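Local coordinates for MutT/nudix family protein (PDB 2FML) that is of unknown function but, as a Nudix-family protein with a C-terminal winged helix domain like that of NrtR, may bind or hydrolyse nucleotide derivatives and contact DNA, at residues Leu60-Arg63 with Arg69-Trp72; Glu135-Gly140 with Lys144-Phe149. One frame throughout, in Å; residues are numbered along the deposited sequence.

Following the chain from the N terminus, contact 1 comes first: strand 55-63 runs out at Arg63, the chain turns through five residues, and 69-72 comes back antiparallel beside 60-63 to start strand 72-78. Contact 2 opens only after contact 1 has closed, so the two are in series. It closes a shorter loop, in which 135-140, leaving strand 123-131, is folded back over the beginning of strand 143-154. The principle illustrated is that two local loop closures are joined through neighbouring strands of one sheet. Strands 55-63 and 143-154 are antiparallel neighbours, so Gln62 pairs through its backbone with Lys144 and Glu145.

Contact 1 (Leu60-Arg63 with Arg69-Trp72); sequences LIQR and RNSW
Gln62 and Trp72 face each other as an antiparallel non-hydrogen-bonded pair, their CA atoms 4.3 Å apart and both side chains on the same face of the sheet. The backbone bonds lie just beyond this pair, toward the turn. Arg63 N gives a nearly straight bond to Ser71 O (2.9 Å, 166° at the hydrogen), and Asn70 N returns one to Arg63 O at 2.7 Å. Weaker CA-H...O contacts flank the pair: Trp72 CA sits 3.2 Å from Ile61 O, and Gln62 CA points to Ser71 O.

The side-chain contact is a CH-pi interaction. Gln62 CB lies over one face of the indole, 3.6 Å from the centroid of the Trp72 six-membered ring and only 9° off its normal. Because the Trp72 ring swings to the side of its own backbone N (chi1 -59°), it is laid across the opposite strand, where CE3 comes within 3.3 Å of Gln62 N. Leu60 CD1 packs against Trp72 CB at 4.2 Å. Further out, Phe149 meets the indole edge-to-face and His147 meets it at an oblique angle.

The two arginines direct their guanidinium groups elsewhere: Arg63 NE bonds to Pro67 O within the turn, and Arg69 NH2 to Ala18 O of the second subunit. The chemistry thus implies a hairpin closed by backbone bonds on its turn side and by a buried tryptophan lying against Gln62 on one face of the sheet, with Arg63 bonded back into the turn and Arg69 to the second subunit.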
ATOM      1  N   LEU A  60     -18.150   8.740   8.782  1.00 51.76           N
ATOM      2  CA  LEU A  60     -17.521   8.543  10.121  1.00 53.16           C
ATOM      3  C   LEU A  60     -18.545   7.850  10.998  1.00 53.64           C
ATOM      4  O   LEU A  60     -19.728   7.984  10.772  1.00 53.15           O
ATOM      5  CB  LEU A  60     -17.127   9.861  10.799  1.00 51.11           C
ATOM      6  CG  LEU A  60     -16.070  10.732  10.136  1.00 50.76           C
ATOM      7  CD1 LEU A  60     -15.726  11.951  10.996  1.00 53.82           C
ATOM      8  CD2 LEU A  60     -14.772   9.893   9.841  1.00 50.32           C
ATOM      9  N   ILE A  61     -18.081   7.119  12.002  1.00 54.40           N
ATOM     10  CA  ILE A  61     -18.981   6.521  12.971  1.00 55.28           C
ATOM     11  C   ILE A  61     -18.551   7.058  14.305  1.00 55.31           C
ATOM     12  O   ILE A  61     -17.376   7.379  14.490  1.00 55.16           O
ATOM     13  CB  ILE A  61     -18.861   4.971  13.042  1.00 54.93           C
ATOM     14  CG1 ILE A  61     -17.404   4.577  13.395  1.00 56.69           C
ATOM     15  CG2 ILE A  61     -19.320   4.335  11.764  1.00 55.87           C
ATOM     16  CD1 ILE A  61     -17.244   3.275  14.187  1.00 58.48           C
ATOM     17  N   GLN A  62     -19.509   7.138  15.244  1.00 55.97           N
ATOM     18  CA  GLN A  62     -19.216   7.406  16.646  1.00 55.37           C
ATOM     19  C   GLN A  62     -19.122   6.065  17.337  1.00 55.96           C
ATOM     20  O   GLN A  62     -20.094   5.305  17.393  1.00 55.85           O
ATOM     21  CB  GLN A  62     -20.264   8.286  17.331  1.00 55.32           C
ATOM     22  CG  GLN A  62     -19.910   8.545  18.773  1.00 54.46           C
ATOM     23  CD  GLN A  62     -20.834   9.507  19.478  1.00 56.16           C
ATOM     24  OE1 GLN A  62     -20.384  10.427  20.203  1.00 55.29           O
ATOM     25  NE2 GLN A  62     -22.116   9.300  19.309  1.00 53.86           N
ATOM     26  N   ARG A  63     -17.933   5.791  17.865  1.00 55.97           N
ATOM     27  CA  ARG A  63     -17.660   4.510  18.523  1.00 56.32           C
ATOM     28  C   ARG A  63     -18.456   4.386  19.793  1.00 56.84           C
ATOM     29  O   ARG A  63     -18.542   5.312  20.574  1.00 58.30           O
ATOM     30  CB  ARG A  63     -16.172   4.395  18.813  1.00 55.66           C
ATOM     31  CG  ARG A  63     -15.279   4.523  17.509  1.00 54.98           C
ATOM     32  CD  ARG A  63     -13.812   4.358  17.880  1.00 55.64           C
ATOM     33  NE  ARG A  63     -13.596   3.255  18.818  1.00 54.25           N
ATOM     34  CZ  ARG A  63     -13.443   1.972  18.484  1.00 53.40           C
ATOM     35  NH1 ARG A  63     -13.486   1.583  17.192  1.00 49.17           N
ATOM     36  NH2 ARG A  63     -13.268   1.074  19.462  1.00 55.88           N
ATOM     37  N   ARG A  69     -14.148   5.256  23.177  1.00 54.82           N
ATOM     38  CA  ARG A  69     -15.579   5.378  23.318  1.00 55.52           C
ATOM     39  C   ARG A  69     -16.075   6.805  23.057  1.00 55.09           C
ATOM     40  O   ARG A  69     -15.553   7.759  23.618  1.00 54.74           O
ATOM     41  CB  ARG A  69     -16.025   4.973  24.722  1.00 55.36           C
ATOM     42  CG  ARG A  69     -17.520   4.866  24.913  1.00 54.70           C
ATOM     43  CD  ARG A  69     -17.860   4.854  26.415  1.00 58.79           C
ATOM     44  NE  ARG A  69     -17.263   3.695  27.056  1.00 59.06           N
ATOM     45  CZ  ARG A  69     -16.990   3.542  28.358  1.00 56.25           C
ATOM     46  NH1 ARG A  69     -17.184   4.508  29.255  1.00 50.08           N
ATOM     47  NH2 ARG A  69     -16.448   2.382  28.741  1.00 53.68           N
ATOM     48  N   ASN A  70     -17.097   6.922  22.210  1.00 55.08           N
ATOM     49  CA  ASN A  70     -17.722   8.203  21.917  1.00 55.07           C
ATOM     50  C   ASN A  70     -16.936   9.130  20.985  1.00 54.11           C
ATOM     51  O   ASN A  70     -17.397  10.210  20.626  1.00 54.53           O
ATOM     52  CB  ASN A  70     -18.123   8.916  23.234  1.00 54.57           C
ATOM     53  CG  ASN A  70     -19.278   8.208  23.960  1.00 56.81           C
ATOM     54  OD1 ASN A  70     -20.010   7.416  23.376  1.00 55.34           O
ATOM     55  ND2 ASN A  70     -19.432   8.501  25.250  1.00 58.67           N
ATOM     56  N   SER A  71     -15.750   8.712  20.582  1.00 54.57           N
ATOM     57  CA  SER A  71     -14.992   9.458  19.610  1.00 54.90           C
ATOM     58  C   SER A  71     -15.545   9.092  18.213  1.00 55.06           C
ATOM     59  O   SER A  71     -16.057   8.007  18.028  1.00 54.99           O
ATOM     60  CB  SER A  71     -13.495   9.127  19.718  1.00 54.37           C
ATOM     61  OG  SER A  71     -12.942   9.602  20.926  1.00 58.45           O
ATOM     62  N   TRP A  72     -15.392   9.997  17.254  1.00 55.31           N
ATOM     63  CA  TRP A  72     -15.647   9.715  15.855  1.00 56.87           C
ATOM     64  C   TRP A  72     -14.424   9.047  15.225  1.00 56.22           C
ATOM     65  O   TRP A  72     -13.285   9.271  15.632  1.00 56.48           O
ATOM     66  CB  TRP A  72     -16.077  10.994  15.080  1.00 57.10           C
ATOM     67  CG  TRP A  72     -17.319  11.595  15.654  1.00 56.38           C
ATOM     68  CD1 TRP A  72     -17.382  12.552  16.647  1.00 56.64           C
ATOM     69  CD2 TRP A  72     -18.687  11.266  15.328  1.00 57.48           C
ATOM     70  NE1 TRP A  72     -18.691  12.832  16.945  1.00 56.49           N
ATOM     71  CE2 TRP A  72     -19.514  12.081  16.140  1.00 57.89           C
ATOM     72  CE3 TRP A  72     -19.295  10.376  14.420  1.00 56.01           C
ATOM     73  CZ2 TRP A  72     -20.923  12.019  16.085  1.00 59.00           C
ATOM     74  CZ3 TRP A  72     -20.690  10.330  14.357  1.00 57.43           C
ATOM     75  CH2 TRP A  72     -21.489  11.154  15.170  1.00 57.98           C
TER

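Contact 2 (Glu135-Gly140 with Lys144-Phe149); sequences EPLIAG and KEVHWF
A loop running roughly antiparallel over strand 143-154 of the Nudix-fold sheet is what Leu137 and its neighbours form here: 135-140, arriving from strand 123-131, meets the side chains of Val146 and Trp148. The polar tie is at one end. Trp148 NE1 donates to Glu135 O over 3.0 Å with 159° at the hydrogen. The acceptor lies at the indole edge, 4° out of the ring plane, and the N-H comes in within the carbonyl plane, a geometry that, with the packing of Leu137, would limit rotation of the ring.

Leu137 fills the middle, its side chain crossing that of Trp148 at about a right angle. CD1 lies 3.4 Å from Trp148 CD1, while the other methyl, CD2, is 3.4 Å from Trp148 NE1, so both methyls rest against the pyrrole part of the indole from the same side. In the Nudix fold such a sheet is flanked by helices, and here Ile138 and Gly140 bond through their backbones to Thr97 and Glu96, tying the loop to the end of helix 85-97 as well as to the strand.

Toward the other end, Val146 CG1 stands between its backbone N and carbonyl carbon (chi1 69°), which brings this methyl to Leu137 CB at 3.8 Å and to Ala139 N at 3.7 Å. Val146 also touches Leu59 and Ile61 of strand 55-63, and Trp148 packs on Leu46 and Cys48 of strand 39-50.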
ATOM      1  N   GLU A 135     -25.017   6.875  -0.028  1.00 61.53           N
ATOM      2  CA  GLU A 135     -26.014   5.832   0.297  1.00 61.69           C
ATOM      3  C   GLU A 135     -26.700   6.127   1.612  1.00 60.81           C
ATOM      4  O   GLU A 135     -26.131   6.840   2.447  1.00 60.66           O
ATOM      5  CB  GLU A 135     -25.383   4.445   0.402  1.00 62.12           C
ATOM      6  CG  GLU A 135     -24.239   4.172  -0.518  1.00 66.17           C
ATOM      7  CD  GLU A 135     -24.578   3.240  -1.628  1.00 73.10           C
ATOM      8  OE1 GLU A 135     -24.051   2.103  -1.604  1.00 75.59           O
ATOM      9  OE2 GLU A 135     -25.362   3.636  -2.517  1.00 75.94           O
ATOM     10  N   PRO A 136     -27.932   5.601   1.794  1.00 60.03           N
ATOM     11  CA  PRO A 136     -28.530   5.491   3.130  1.00 59.61           C
ATOM     12  C   PRO A 136     -27.657   4.624   4.058  1.00 58.92           C
ATOM     13  O   PRO A 136     -26.992   3.663   3.633  1.00 58.68           O
ATOM     14  CB  PRO A 136     -29.893   4.816   2.878  1.00 59.41           C
ATOM     15  CG  PRO A 136     -29.754   4.168   1.575  1.00 60.53           C
ATOM     16  CD  PRO A 136     -28.835   5.069   0.762  1.00 60.85           C
ATOM     17  N   LEU A 137     -27.642   4.994   5.322  1.00 58.16           N
ATOM     18  CA  LEU A 137     -26.669   4.437   6.240  1.00 57.38           C
ATOM     19  C   LEU A 137     -27.471   3.764   7.349  1.00 57.52           C
ATOM     20  O   LEU A 137     -28.468   4.307   7.756  1.00 57.72           O
ATOM     21  CB  LEU A 137     -25.806   5.582   6.796  1.00 55.46           C
ATOM     22  CG  LEU A 137     -25.025   6.435   5.808  1.00 52.50           C
ATOM     23  CD1 LEU A 137     -24.175   7.492   6.557  1.00 45.83           C
ATOM     24  CD2 LEU A 137     -24.122   5.550   4.919  1.00 44.23           C
ATOM     25  N   ILE A 138     -27.059   2.584   7.813  1.00 58.39           N
ATOM     26  CA  ILE A 138     -27.571   2.038   9.087  1.00 59.20           C
ATOM     27  C   ILE A 138     -26.456   1.552  10.024  1.00 59.40           C
ATOM     28  O   ILE A 138     -25.631   0.716   9.660  1.00 59.89           O
ATOM     29  CB  ILE A 138     -28.718   1.012   8.918  1.00 58.89           C
ATOM     30  CG1 ILE A 138     -28.420   0.058   7.762  1.00 59.37           C
ATOM     31  CG2 ILE A 138     -30.066   1.765   8.691  1.00 60.50           C
ATOM     32  CD1 ILE A 138     -29.629  -0.275   6.854  1.00 56.18           C
ATOM     33  N   ALA A 139     -26.438   2.108  11.226  1.00 59.40           N
ATOM     34  CA  ALA A 139     -25.456   1.755  12.217  1.00 60.64           C
ATOM     35  C   ALA A 139     -25.436   0.248  12.517  1.00 61.31           C
ATOM     36  O   ALA A 139     -26.471  -0.418  12.528  1.00 61.87           O
ATOM     37  CB  ALA A 139     -25.701   2.572  13.496  1.00 60.99           C
ATOM     38  N   GLY A 140     -24.252  -0.299  12.724  1.00 61.53           N
ATOM     39  CA  GLY A 140     -24.152  -1.631  13.283  1.00 62.01           C
ATOM     40  C   GLY A 140     -24.158  -1.408  14.779  1.00 63.09           C
ATOM     41  O   GLY A 140     -24.262  -0.261  15.245  1.00 62.80           O
ATOM     42  N   LYS A 144     -22.554   4.130  17.481  1.00 62.53           N
ATOM     43  CA  LYS A 144     -23.607   4.910  18.164  1.00 62.61           C
ATOM     44  C   LYS A 144     -24.280   5.834  17.157  1.00 61.63           C
ATOM     45  O   LYS A 144     -25.423   6.197  17.289  1.00 61.91           O
ATOM     46  CB  LYS A 144     -22.991   5.786  19.261  1.00 62.83           C
ATOM     47  CG  LYS A 144     -23.316   5.426  20.677  1.00 64.22           C
ATOM     48  CD  LYS A 144     -22.800   6.524  21.609  1.00 66.61           C
ATOM     49  CE  LYS A 144     -23.881   7.511  22.032  1.00 67.87           C
ATOM     50  NZ  LYS A 144     -23.476   8.200  23.305  1.00 67.63           N
ATOM     51  N   GLU A 145     -23.520   6.258  16.171  1.00 60.92           N
ATOM     52  CA  GLU A 145     -24.032   7.051  15.071  1.00 60.07           C
ATOM     53  C   GLU A 145     -23.142   6.781  13.884  1.00 58.80           C
ATOM     54  O   GLU A 145     -21.986   6.350  14.031  1.00 58.88           O
ATOM     55  CB  GLU A 145     -23.921   8.531  15.359  1.00 60.20           C
ATOM     56  CG  GLU A 145     -24.532   8.986  16.630  1.00 62.81           C
ATOM     57  CD  GLU A 145     -25.127  10.331  16.438  1.00 66.98           C
ATOM     58  OE1 GLU A 145     -24.379  11.328  16.617  1.00 68.63           O
ATOM     59  OE2 GLU A 145     -26.328  10.378  16.072  1.00 65.91           O
ATOM     60  N   VAL A 146     -23.699   7.032  12.717  1.00 57.02           N
ATOM     61  CA  VAL A 146     -23.003   6.871  11.451  1.00 56.60           C
ATOM     62  C   VAL A 146     -23.523   7.994  10.546  1.00 54.74           C
ATOM     63  O   VAL A 146     -24.718   8.177  10.390  1.00 52.28           O
ATOM     64  CB  VAL A 146     -23.141   5.411  10.810  1.00 56.36           C
ATOM     65  CG1 VAL A 146     -24.555   5.126  10.340  1.00 56.09           C
ATOM     66  CG2 VAL A 146     -22.162   5.271   9.653  1.00 57.49           C
ATOM     67  N   HIS A 147     -22.609   8.771   9.990  1.00 53.46           N
ATOM     68  CA  HIS A 147     -23.035   9.951   9.233  1.00 52.60           C
ATOM     69  C   HIS A 147     -22.054  10.192   8.137  1.00 52.79           C
ATOM     70  O   HIS A 147     -20.853   9.900   8.268  1.00 53.27           O
ATOM     71  CB  HIS A 147     -23.051  11.205  10.106  1.00 51.48           C
ATOM     72  CG  HIS A 147     -24.019  11.167  11.245  1.00 52.23           C
ATOM     73  ND1 HIS A 147     -23.623  11.291  12.568  1.00 53.61           N
ATOM     74  CD2 HIS A 147     -25.373  11.051  11.265  1.00 51.26           C
ATOM     75  CE1 HIS A 147     -24.697  11.252  13.347  1.00 52.53           C
ATOM     76  NE2 HIS A 147     -25.764  11.085  12.584  1.00 53.06           N
ATOM     77  N   TRP A 148     -22.558  10.808   7.081  1.00 53.44           N
ATOM     78  CA  TRP A 148     -21.740  11.407   6.047  1.00 52.74           C
ATOM     79  C   TRP A 148     -21.352  12.784   6.563  1.00 53.13           C
ATOM     80  O   TRP A 148     -22.192  13.667   6.670  1.00 54.09           O
ATOM     81  CB  TRP A 148     -22.579  11.552   4.751  1.00 51.79           C
ATOM     82  CG  TRP A 148     -22.748  10.264   3.987  1.00 51.08           C
ATOM     83  CD1 TRP A 148     -23.923   9.530   3.802  1.00 50.95           C
ATOM     84  CD2 TRP A 148     -21.722   9.555   3.275  1.00 52.20           C
ATOM     85  NE1 TRP A 148     -23.655   8.411   3.058  1.00 50.98           N
ATOM     86  CE2 TRP A 148     -22.323   8.412   2.703  1.00 49.97           C
ATOM     87  CE3 TRP A 148     -20.339   9.773   3.079  1.00 52.46           C
ATOM     88  CZ2 TRP A 148     -21.602   7.499   1.946  1.00 49.93           C
ATOM     89  CZ3 TRP A 148     -19.624   8.871   2.312  1.00 52.56           C
ATOM     90  CH2 TRP A 148     -20.282   7.752   1.724  1.00 51.80           C
ATOM     91  N   PHE A 149     -20.078  12.969   6.892  1.00 54.28           N
ATOM     92  CA  PHE A 149     -19.569  14.258   7.313  1.00 54.57           C
ATOM     93  C   PHE A 149     -19.233  15.093   6.091  1.00 55.43           C
ATOM     94  O   PHE A 149     -18.637  14.618   5.136  1.00 55.74           O
ATOM     95  CB  PHE A 149     -18.315  14.085   8.187  1.00 53.56           C
ATOM     96  CG  PHE A 149     -18.614  13.889   9.671  1.00 51.85           C
ATOM     97  CD1 PHE A 149     -19.358  12.792  10.115  1.00 47.35           C
ATOM     98  CD2 PHE A 149     -18.079  14.778  10.627  1.00 51.70           C
ATOM     99  CE1 PHE A 149     -19.646  12.621  11.465  1.00 47.72           C
ATOM    100  CE2 PHE A 149     -18.330  14.612  12.017  1.00 46.39           C
ATOM    101  CZ  PHE A 149     -19.140  13.548  12.417  1.00 49.95           C
TER